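Local coordinates for protein peroxiredoxin PRX1, mitochondrial (Saccharomyces cerevisiae, PDB 5YKJ) that reduces peroxides in mitochondria as a 1-Cys peroxiredoxin, its oxidised cysteine probably being resolved by the glutathione and thioredoxin systems, at residues 25-39 against 62-76. Numbering follows the deposited sequence.
Sequences YLGDSWGVLFSHPAD and NVKLIGLSVEDVESH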
ATOM      1  N   TYR A  25     -13.848   2.729   5.653  1.00 14.95           N
ATOM      2  CA  TYR A  25     -13.049   3.792   5.111  1.00 18.65           C
ATOM      3  C   TYR A  25     -12.655   3.492   3.669  1.00 18.98           C
ATOM      4  O   TYR A  25     -12.697   4.327   2.826  1.00 12.47           O
ATOM      5  CB  TYR A  25     -11.752   4.047   5.961  1.00 15.45           C
ATOM      6  CG  TYR A  25     -10.711   4.919   5.255  1.00 14.68           C
ATOM      7  CD1 TYR A  25     -10.884   6.258   5.152  1.00 14.02           C
ATOM      8  CD2 TYR A  25      -9.566   4.386   4.724  1.00 13.81           C
ATOM      9  CE1 TYR A  25      -9.985   7.052   4.511  1.00 13.94           C
ATOM     10  CE2 TYR A  25      -8.645   5.166   4.091  1.00 11.91           C
ATOM     11  CZ  TYR A  25      -8.847   6.506   3.975  1.00 12.36           C
ATOM     12  OH  TYR A  25      -7.939   7.297   3.330  1.00 15.56           O
ATOM     13  N   LEU A  26     -12.213   2.274   3.440  1.00 11.46           N
ATOM     14  CA  LEU A  26     -11.780   1.865   2.136  1.00 12.04           C
ATOM     15  C   LEU A  26     -12.904   1.816   1.114  1.00 17.00           C
ATOM     16  O   LEU A  26     -12.724   2.130   0.025  1.00 13.45           O
ATOM     17  CB  LEU A  26     -11.117   0.493   2.187  1.00 11.85           C
ATOM     18  CG  LEU A  26      -9.748   0.368   2.823  1.00 13.96           C
ATOM     19  CD1 LEU A  26      -9.330  -1.083   2.835  1.00 20.82           C
ATOM     20  CD2 LEU A  26      -8.736   1.254   2.128  1.00 21.71           C
ATOM     21  N   GLY A  27     -14.047   1.361   1.550  1.00 18.10           N
ATOM     22  CA  GLY A  27     -15.155   1.225   0.646  1.00 17.47           C
ATOM     23  C   GLY A  27     -14.823   0.259  -0.447  1.00 18.44           C
ATOM     24  O   GLY A  27     -14.323  -0.782  -0.198  1.00 17.79           O
ATOM     25  N   ASP A  28     -15.107   0.649  -1.674  1.00 16.36           N
ATOM     26  CA  ASP A  28     -14.793  -0.146  -2.824  1.00 15.30           C
ATOM     27  C   ASP A  28     -13.498   0.313  -3.522  1.00 21.83           C
ATOM     28  O   ASP A  28     -13.291   0.005  -4.629  1.00 21.16           O
ATOM     29  CB  ASP A  28     -15.921  -0.142  -3.854  1.00 26.96           C
ATOM     30  CG  ASP A  28     -17.170  -0.759  -3.348  1.00 40.73           C
ATOM     31  OD1 ASP A  28     -17.123  -1.724  -2.600  1.00 37.94           O
ATOM     32  OD2 ASP A  28     -18.224  -0.238  -3.703  1.00 48.73           O
ATOM     33  N   SER A  29     -12.663   1.064  -2.841  1.00 16.01           N
ATOM     34  CA  SER A  29     -11.438   1.531  -3.398  1.00 10.95           C
ATOM     35  C   SER A  29     -10.306   0.558  -3.070  1.00 12.51           C
ATOM     36  O   SER A  29     -10.437  -0.271  -2.222  1.00 12.50           O
ATOM     37  CB  SER A  29     -11.085   2.875  -2.793  1.00 10.41           C
ATOM     38  OG  SER A  29     -11.952   3.891  -3.212  1.00 14.40           O
ATOM     39  N   TRP A  30      -9.215   0.716  -3.761  1.00 10.79           N
ATOM     40  CA  TRP A  30      -8.010  -0.014  -3.421  1.00 11.32           C
ATOM     41  C   TRP A  30      -7.470   0.772  -2.209  1.00 10.47           C
ATOM     42  O   TRP A  30      -7.829   1.877  -1.965  1.00 10.93           O
ATOM     43  CB  TRP A  30      -6.959   0.013  -4.543  1.00 12.74           C
ATOM     44  CG  TRP A  30      -7.240  -0.894  -5.657  1.00  9.33           C
ATOM     45  CD1 TRP A  30      -8.196  -0.752  -6.591  1.00 10.25           C
ATOM     46  CD2 TRP A  30      -6.524  -2.061  -6.004  1.00 10.63           C
ATOM     47  NE1 TRP A  30      -8.151  -1.774  -7.484  1.00 13.49           N
ATOM     48  CE2 TRP A  30      -7.111  -2.588  -7.157  1.00 11.08           C
ATOM     49  CE3 TRP A  30      -5.429  -2.707  -5.473  1.00 10.69           C
ATOM     50  CZ2 TRP A  30      -6.666  -3.752  -7.743  1.00 14.01           C
ATOM     51  CZ3 TRP A  30      -4.968  -3.864  -6.093  1.00 11.37           C
ATOM     52  CH2 TRP A  30      -5.589  -4.367  -7.200  1.00 12.90           C
ATOM     53  N   GLY A  31      -6.568   0.132  -1.504  1.00 10.05           N
ATOM     54  CA  GLY A  31      -5.953   0.725  -0.360  1.00 12.70           C
ATOM     55  C   GLY A  31      -4.445   0.484  -0.229  1.00  8.83           C
ATOM     56  O   GLY A  31      -3.970  -0.502  -0.624  1.00  9.69           O
ATOM     57  N   VAL A  32      -3.777   1.463   0.333  1.00  9.08           N
ATOM     58  CA  VAL A  32      -2.381   1.366   0.681  1.00  8.78           C
ATOM     59  C   VAL A  32      -2.258   1.700   2.186  1.00  9.73           C
ATOM     60  O   VAL A  32      -2.472   2.804   2.578  1.00  9.69           O
ATOM     61  CB  VAL A  32      -1.471   2.254  -0.180  1.00  9.89           C
ATOM     62  CG1 VAL A  32      -0.038   2.158   0.288  1.00  9.34           C
ATOM     63  CG2 VAL A  32      -1.502   1.847  -1.615  1.00  8.06           C
ATOM     64  N   LEU A  33      -1.928   0.682   2.981  1.00  8.56           N
ATOM     65  CA  LEU A  33      -1.724   0.873   4.384  1.00  7.82           C
ATOM     66  C   LEU A  33      -0.194   0.875   4.623  1.00  6.41           C
ATOM     67  O   LEU A  33       0.436  -0.079   4.334  1.00  8.67           O
ATOM     68  CB  LEU A  33      -2.418  -0.200   5.198  1.00  7.23           C
ATOM     69  CG  LEU A  33      -2.203  -0.352   6.690  1.00 10.15           C
ATOM     70  CD1 LEU A  33      -2.726   0.842   7.422  1.00 14.98           C
ATOM     71  CD2 LEU A  33      -2.779  -1.667   7.198  1.00 13.30           C
ATOM     72  N   PHE A  34       0.332   1.983   5.118  1.00  6.42           N
ATOM     73  CA  PHE A  34       1.732   2.143   5.365  1.00  7.72           C
ATOM     74  C   PHE A  34       2.002   2.440   6.845  1.00 10.55           C
ATOM     75  O   PHE A  34       1.319   3.139   7.448  1.00  9.96           O
ATOM     76  CB  PHE A  34       2.383   3.205   4.467  1.00  8.77           C
ATOM     77  CG  PHE A  34       1.692   4.547   4.459  1.00 10.21           C
ATOM     78  CD1 PHE A  34       0.726   4.795   3.590  1.00 11.06           C
ATOM     79  CD2 PHE A  34       2.031   5.526   5.328  1.00 11.65           C
ATOM     80  CE1 PHE A  34       0.116   5.994   3.552  1.00 23.36           C
ATOM     81  CE2 PHE A  34       1.421   6.755   5.296  1.00 15.95           C
ATOM     82  CZ  PHE A  34       0.454   6.970   4.423  1.00 14.48           C
ATOM     83  N   SER A  35       3.057   1.809   7.336  1.00  7.65           N
ATOM     84  CA  SER A  35       3.403   1.791   8.707  1.00  7.56           C
ATOM     85  C   SER A  35       4.688   2.498   9.126  1.00  6.75           C
ATOM     86  O   SER A  35       5.604   2.510   8.434  1.00  8.16           O
ATOM     87  CB  SER A  35       3.491   0.329   9.148  1.00  8.83           C
ATOM     88  OG  SER A  35       2.415  -0.375   8.643  1.00 10.53           O
ATOM     89  N   HIS A  36       4.619   3.085  10.315  1.00  8.04           N
ATOM     90  CA  HIS A  36       5.708   3.799  10.932  1.00  7.39           C
ATOM     91  C   HIS A  36       5.839   3.457  12.405  1.00 10.41           C
ATOM     92  O   HIS A  36       4.917   3.354  13.068  1.00  9.78           O
ATOM     93  CB  HIS A  36       5.521   5.312  10.733  1.00 10.10           C
ATOM     94  CG  HIS A  36       5.388   5.674   9.305  1.00 12.93           C
ATOM     95  ND1 HIS A  36       6.461   5.886   8.493  1.00 16.56           N
ATOM     96  CD2 HIS A  36       4.303   5.820   8.528  1.00 21.52           C
ATOM     97  CE1 HIS A  36       6.044   6.094   7.270  1.00 15.21           C
ATOM     98  NE2 HIS A  36       4.741   6.077   7.267  1.00 18.75           N
ATOM     99  N   PRO A  37       7.086   3.288  12.873  1.00  7.84           N
ATOM    100  CA  PRO A  37       7.298   2.967  14.278  1.00  9.85           C
ATOM    101  C   PRO A  37       6.952   4.103  15.264  1.00 12.89           C
ATOM    102  O   PRO A  37       6.574   3.838  16.339  1.00 13.25           O
ATOM    103  CB  PRO A  37       8.787   2.588  14.360  1.00 10.92           C
ATOM    104  CG  PRO A  37       9.182   2.278  12.978  1.00 11.61           C
ATOM    105  CD  PRO A  37       8.340   3.133  12.109  1.00 10.40           C
ATOM    106  N   ALA A  38       7.161   5.330  14.846  1.00  9.45           N
ATOM    107  CA  ALA A  38       6.961   6.479  15.708  1.00  9.00           C
ATOM    108  C   ALA A  38       6.756   7.753  14.914  1.00 12.97           C
ATOM    109  O   ALA A  38       7.070   7.801  13.788  1.00 13.12           O
ATOM    110  CB  ALA A  38       8.167   6.650  16.582  1.00 13.31           C
ATOM    111  N   ASP A  39       6.224   8.783  15.550  1.00 10.62           N
ATOM    112  CA  ASP A  39       6.052  10.062  14.927  1.00 11.24           C
ATOM    113  C   ASP A  39       7.346  10.857  15.090  1.00 12.90           C
ATOM    114  O   ASP A  39       8.147  10.524  15.842  1.00 11.18           O
ATOM    115  CB  ASP A  39       4.910  10.875  15.596  1.00  8.92           C
ATOM    116  CG  ASP A  39       3.540  10.275  15.398  1.00 11.91           C
ATOM    117  OD1 ASP A  39       3.473   9.225  14.824  1.00 13.03           O
ATOM    118  OD2 ASP A  39       2.601  10.868  15.890  1.00 13.08           O
ATOM    119  N   ASN A  62      -8.279   5.298  -7.941  1.00 14.17           N
ATOM    120  CA  ASN A  62      -9.221   4.743  -6.980  1.00 11.05           C
ATOM    121  C   ASN A  62      -8.513   4.038  -5.813  1.00 11.05           C
ATOM    122  O   ASN A  62      -8.885   3.001  -5.427  1.00 12.17           O
ATOM    123  CB  ASN A  62     -10.244   3.803  -7.614  1.00 14.38           C
ATOM    124  CG  ASN A  62     -11.379   3.493  -6.702  1.00 17.73           C
ATOM    125  OD1 ASN A  62     -11.796   4.307  -5.946  1.00 19.30           O
ATOM    126  ND2 ASN A  62     -11.885   2.281  -6.799  1.00 24.60           N
ATOM    127  N   VAL A  63      -7.464   4.666  -5.316  1.00 11.03           N
ATOM    128  CA  VAL A  63      -6.701   4.172  -4.191  1.00 11.80           C
ATOM    129  C   VAL A  63      -6.762   5.162  -3.009  1.00 11.04           C
ATOM    130  O   VAL A  63      -6.498   6.283  -3.176  1.00 12.56           O
ATOM    131  CB  VAL A  63      -5.224   3.976  -4.551  1.00 10.10           C
ATOM    132  CG1 VAL A  63      -4.458   3.435  -3.368  1.00 11.70           C
ATOM    133  CG2 VAL A  63      -5.065   3.050  -5.737  1.00 12.29           C
ATOM    134  N   LYS A  64      -7.102   4.660  -1.834  1.00  9.58           N
ATOM    135  CA  LYS A  64      -7.135   5.429  -0.626  1.00 12.96           C
ATOM    136  C   LYS A  64      -5.903   5.071   0.217  1.00 12.78           C
ATOM    137  O   LYS A  64      -5.573   3.947   0.364  1.00 11.20           O
ATOM    138  CB  LYS A  64      -8.354   5.102   0.187  1.00 12.96           C
ATOM    139  CG  LYS A  64      -9.621   5.616  -0.428  1.00 16.76           C
ATOM    140  CD  LYS A  64     -10.825   5.546   0.467  1.00 25.22           C
ATOM    141  CE  LYS A  64     -12.002   6.034  -0.325  1.00 33.48           C
ATOM    142  NZ  LYS A  64     -13.178   5.175  -0.268  1.00 47.23           N
ATOM    143  N   LEU A  65      -5.258   6.103   0.729  1.00 10.22           N
ATOM    144  CA  LEU A  65      -4.098   5.987   1.557  1.00 10.69           C
ATOM    145  C   LEU A  65      -4.504   6.018   3.017  1.00  8.81           C
ATOM    146  O   LEU A  65      -5.469   6.576   3.390  1.00  8.83           O
ATOM    147  CB  LEU A  65      -3.102   7.123   1.267  1.00 10.70           C
ATOM    148  CG  LEU A  65      -2.584   7.233  -0.145  1.00 13.55           C
ATOM    149  CD1 LEU A  65      -1.941   8.566  -0.407  1.00 16.11           C
ATOM    150  CD2 LEU A  65      -1.538   6.181  -0.349  1.00 13.36           C
ATOM    151  N   ILE A  66      -3.721   5.323   3.811  1.00 11.75           N
ATOM    152  CA  ILE A  66      -3.889   5.315   5.251  1.00  8.94           C
ATOM    153  C   ILE A  66      -2.564   4.962   5.937  1.00  7.24           C
ATOM    154  O   ILE A  66      -1.957   4.025   5.630  1.00  8.33           O
ATOM    155  CB  ILE A  66      -5.054   4.449   5.722  1.00 11.51           C
ATOM    156  CG1 ILE A  66      -5.263   4.625   7.192  1.00 11.90           C
ATOM    157  CG2 ILE A  66      -4.846   3.005   5.343  1.00 11.69           C
ATOM    158  CD1 ILE A  66      -6.662   4.272   7.621  1.00 16.10           C
ATOM    159  N   GLY A  67      -2.203   5.804   6.850  1.00  7.31           N
ATOM    160  CA  GLY A  67      -0.992   5.651   7.533  1.00  7.08           C
ATOM    161  C   GLY A  67      -1.125   5.026   8.967  1.00  8.58           C
ATOM    162  O   GLY A  67      -2.185   5.131   9.515  1.00 10.44           O
ATOM    163  N   LEU A  68      -0.199   4.250   9.571  0.60  7.23           N
ATOM    164  CA  LEU A  68      -0.286   3.766  10.878  0.60  8.45           C
ATOM    165  C   LEU A  68       1.045   4.142  11.469  0.60 11.37           C
ATOM    166  O   LEU A  68       2.050   3.966  10.950  0.60  9.40           O
ATOM    167  CB  LEU A  68      -0.442   2.233  10.854  0.60  8.93           C
ATOM    168  CG  LEU A  68      -0.457   1.493  12.177  0.60 10.38           C
ATOM    169  CD1 LEU A  68      -1.011   0.114  11.972  0.60 27.55           C
ATOM    170  CD2 LEU A  68       0.957   1.343  12.700  0.60  8.66           C
ATOM    171  N   SER A  69       0.953   4.621  12.707  1.00 10.14           N
ATOM    172  CA  SER A  69       2.100   4.967  13.510  1.00  7.68           C
ATOM    173  C   SER A  69       1.764   4.668  14.985  1.00 10.88           C
ATOM    174  O   SER A  69       0.684   4.936  15.388  1.00  8.93           O
ATOM    175  CB  SER A  69       2.522   6.399  13.343  1.00 14.49           C
ATOM    176  OG  SER A  69       3.637   6.622  14.096  1.00 12.80           O
ATOM    177  N   VAL A  70       2.725   4.141  15.755  1.00 10.98           N
ATOM    178  CA  VAL A  70       2.492   3.829  17.114  1.00 11.68           C
ATOM    179  C   VAL A  70       2.599   4.921  18.115  1.00 14.62           C
ATOM    180  O   VAL A  70       3.458   4.934  18.892  1.00 16.45           O
ATOM    181  CB  VAL A  70       3.382   2.631  17.496  1.00 12.74           C
ATOM    182  CG1 VAL A  70       3.045   2.107  18.872  1.00 20.24           C
ATOM    183  CG2 VAL A  70       3.271   1.562  16.457  1.00 18.75           C
ATOM    184  N   GLU A  71       1.643   5.811  18.033  1.00 13.16           N
ATOM    185  CA  GLU A  71       1.468   6.931  18.925  1.00 11.33           C
ATOM    186  C   GLU A  71      -0.013   7.309  18.928  1.00 11.90           C
ATOM    187  O   GLU A  71      -0.746   6.820  18.185  1.00 13.21           O
ATOM    188  CB  GLU A  71       2.316   8.164  18.527  1.00 16.76           C
ATOM    189  CG  GLU A  71       3.749   7.876  18.254  1.00 32.91           C
ATOM    190  CD  GLU A  71       4.720   8.941  18.737  1.00 45.25           C
ATOM    191  OE1 GLU A  71       5.890   8.906  18.415  1.00 31.03           O
ATOM    192  OE2 GLU A  71       4.277   9.856  19.414  1.00 52.06           O
ATOM    193  N   ASP A  72      -0.388   8.185  19.833  1.00 10.64           N
ATOM    194  CA  ASP A  72      -1.758   8.641  19.917  1.00 12.63           C
ATOM    195  C   ASP A  72      -2.130   9.661  18.838  1.00 15.10           C
ATOM    196  O   ASP A  72      -1.304  10.173  18.200  1.00 13.84           O
ATOM    197  CB  ASP A  72      -2.124   9.092  21.346  1.00 21.36           C
ATOM    198  CG  ASP A  72      -1.358  10.306  21.817  1.00 31.33           C
ATOM    199  OD1 ASP A  72      -0.958  11.142  21.077  1.00 19.07           O
ATOM    200  OD2 ASP A  72      -1.173  10.371  23.015  1.00 38.53           O
ATOM    201  N   VAL A  73      -3.407   9.896  18.649  1.00 13.36           N
ATOM    202  CA  VAL A  73      -3.892  10.805  17.651  1.00 10.83           C
ATOM    203  C   VAL A  73      -3.406  12.220  17.909  1.00 18.73           C
ATOM    204  O   VAL A  73      -3.093  12.910  17.018  1.00 13.33           O
ATOM    205  CB  VAL A  73      -5.413  10.748  17.567  1.00 13.60           C
ATOM    206  CG1 VAL A  73      -5.928  11.809  16.645  1.00 21.13           C
ATOM    207  CG2 VAL A  73      -5.846   9.406  16.999  1.00 10.84           C
ATOM    208  N   GLU A  74      -3.349  12.598  19.160  1.00 17.82           N
ATOM    209  CA  GLU A  74      -2.887  13.926  19.462  1.00 16.96           C
ATOM    210  C   GLU A  74      -1.477  14.124  18.945  1.00 18.76           C
ATOM    211  O   GLU A  74      -1.171  15.129  18.381  1.00 16.18           O
ATOM    212  CB  GLU A  74      -2.945  14.185  20.956  1.00 20.09           C
ATOM    213  CG  GLU A  74      -2.150  15.360  21.413  1.00 30.67           C
ATOM    214  CD  GLU A  74      -2.521  15.865  22.787  1.00 48.10           C
ATOM    215  OE1 GLU A  74      -3.228  15.164  23.528  1.00 42.87           O
ATOM    216  OE2 GLU A  74      -2.101  16.997  23.089  1.00 40.04           O
ATOM    217  N   SER A  75      -0.642  13.133  19.124  1.00 13.98           N
ATOM    218  CA  SER A  75       0.699  13.224  18.613  1.00 12.50           C
ATOM    219  C   SER A  75       0.686  13.291  17.084  1.00 14.46           C
ATOM    220  O   SER A  75       1.335  14.088  16.500  1.00 12.79           O
ATOM    221  CB  SER A  75       1.541  12.078  19.146  1.00 21.21           C
ATOM    222  OG  SER A  75       2.749  12.026  18.460  1.00 22.86           O
ATOM    223  N   HIS A  76      -0.140  12.469  16.467  1.00 12.27           N
ATOM    224  CA  HIS A  76      -0.232  12.457  15.017  1.00 10.49           C
ATOM    225  C   HIS A  76      -0.686  13.802  14.464  1.00 11.63           C
ATOM    226  O   HIS A  76      -0.252  14.175  13.443  1.00 11.85           O
ATOM    227  CB  HIS A  76      -1.194  11.386  14.511  1.00 10.12           C
ATOM    228  CG  HIS A  76      -0.754   9.996  14.772  1.00  9.98           C
ATOM    229  ND1 HIS A  76       0.467   9.683  15.292  1.00 12.33           N
ATOM    230  CD2 HIS A  76      -1.391   8.828  14.572  1.00  9.67           C
ATOM    231  CE1 HIS A  76       0.546   8.373  15.422  1.00 11.00           C
ATOM    232  NE2 HIS A  76      -0.557   7.836  14.981  1.00 10.26           N
TER
HETATM  233  O   HOH W   1     -15.418   3.615  -2.325  1.00 41.55           O
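Strands 30-36 and 63-69 run parallel, joined by a ladder of backbone hydrogen bonds from Trp30 N to Asn62 O (2.8 Å) through to His36 N with Leu68 O. Apolar packing follows the ladder on both faces: Leu33 CD1 lies beside Ile66 CG2 (3.7 Å), and Val32 meets Val63 and Leu65. Gly67 suits its place opposite Phe34, whose CG sits between backbone N and carbonyl carbon (chi1 52°); this lays the ring over Gly67 CA, 3.7 Å from the ring centroid in a CH-pi contact, where a CB would clash.

Polar side chains close both ends. Lys64 is long enough to slide past Tyr25, with CD over the ring face, and its NZ donates to Tyr25 O (3.2 Å) and Leu26 O at the end of helix 22-26. A methionine in its place would probably leave these two carbonyls without their ammonium donor. Tyr25 OH donates to Leu65 O (2.6 Å), and Ser29 OG to Asn62 OD1. At the far end Asp39 gathers donors: OD1 accepts from Ser69 OG (2.7 Å), while OD2 offers its syn lone pair to His76 ND1 (2.5 Å), in the imidazole plane. Glu71 OE1 accepts from Asp39 N.

Within the thioredoxin-like core, strand 129-133 flanks 30-36 and strand 96-98 flanks 63-69, while helices 46-53 and 153-169 cover the face bearing Trp30, Val63 and Phe34.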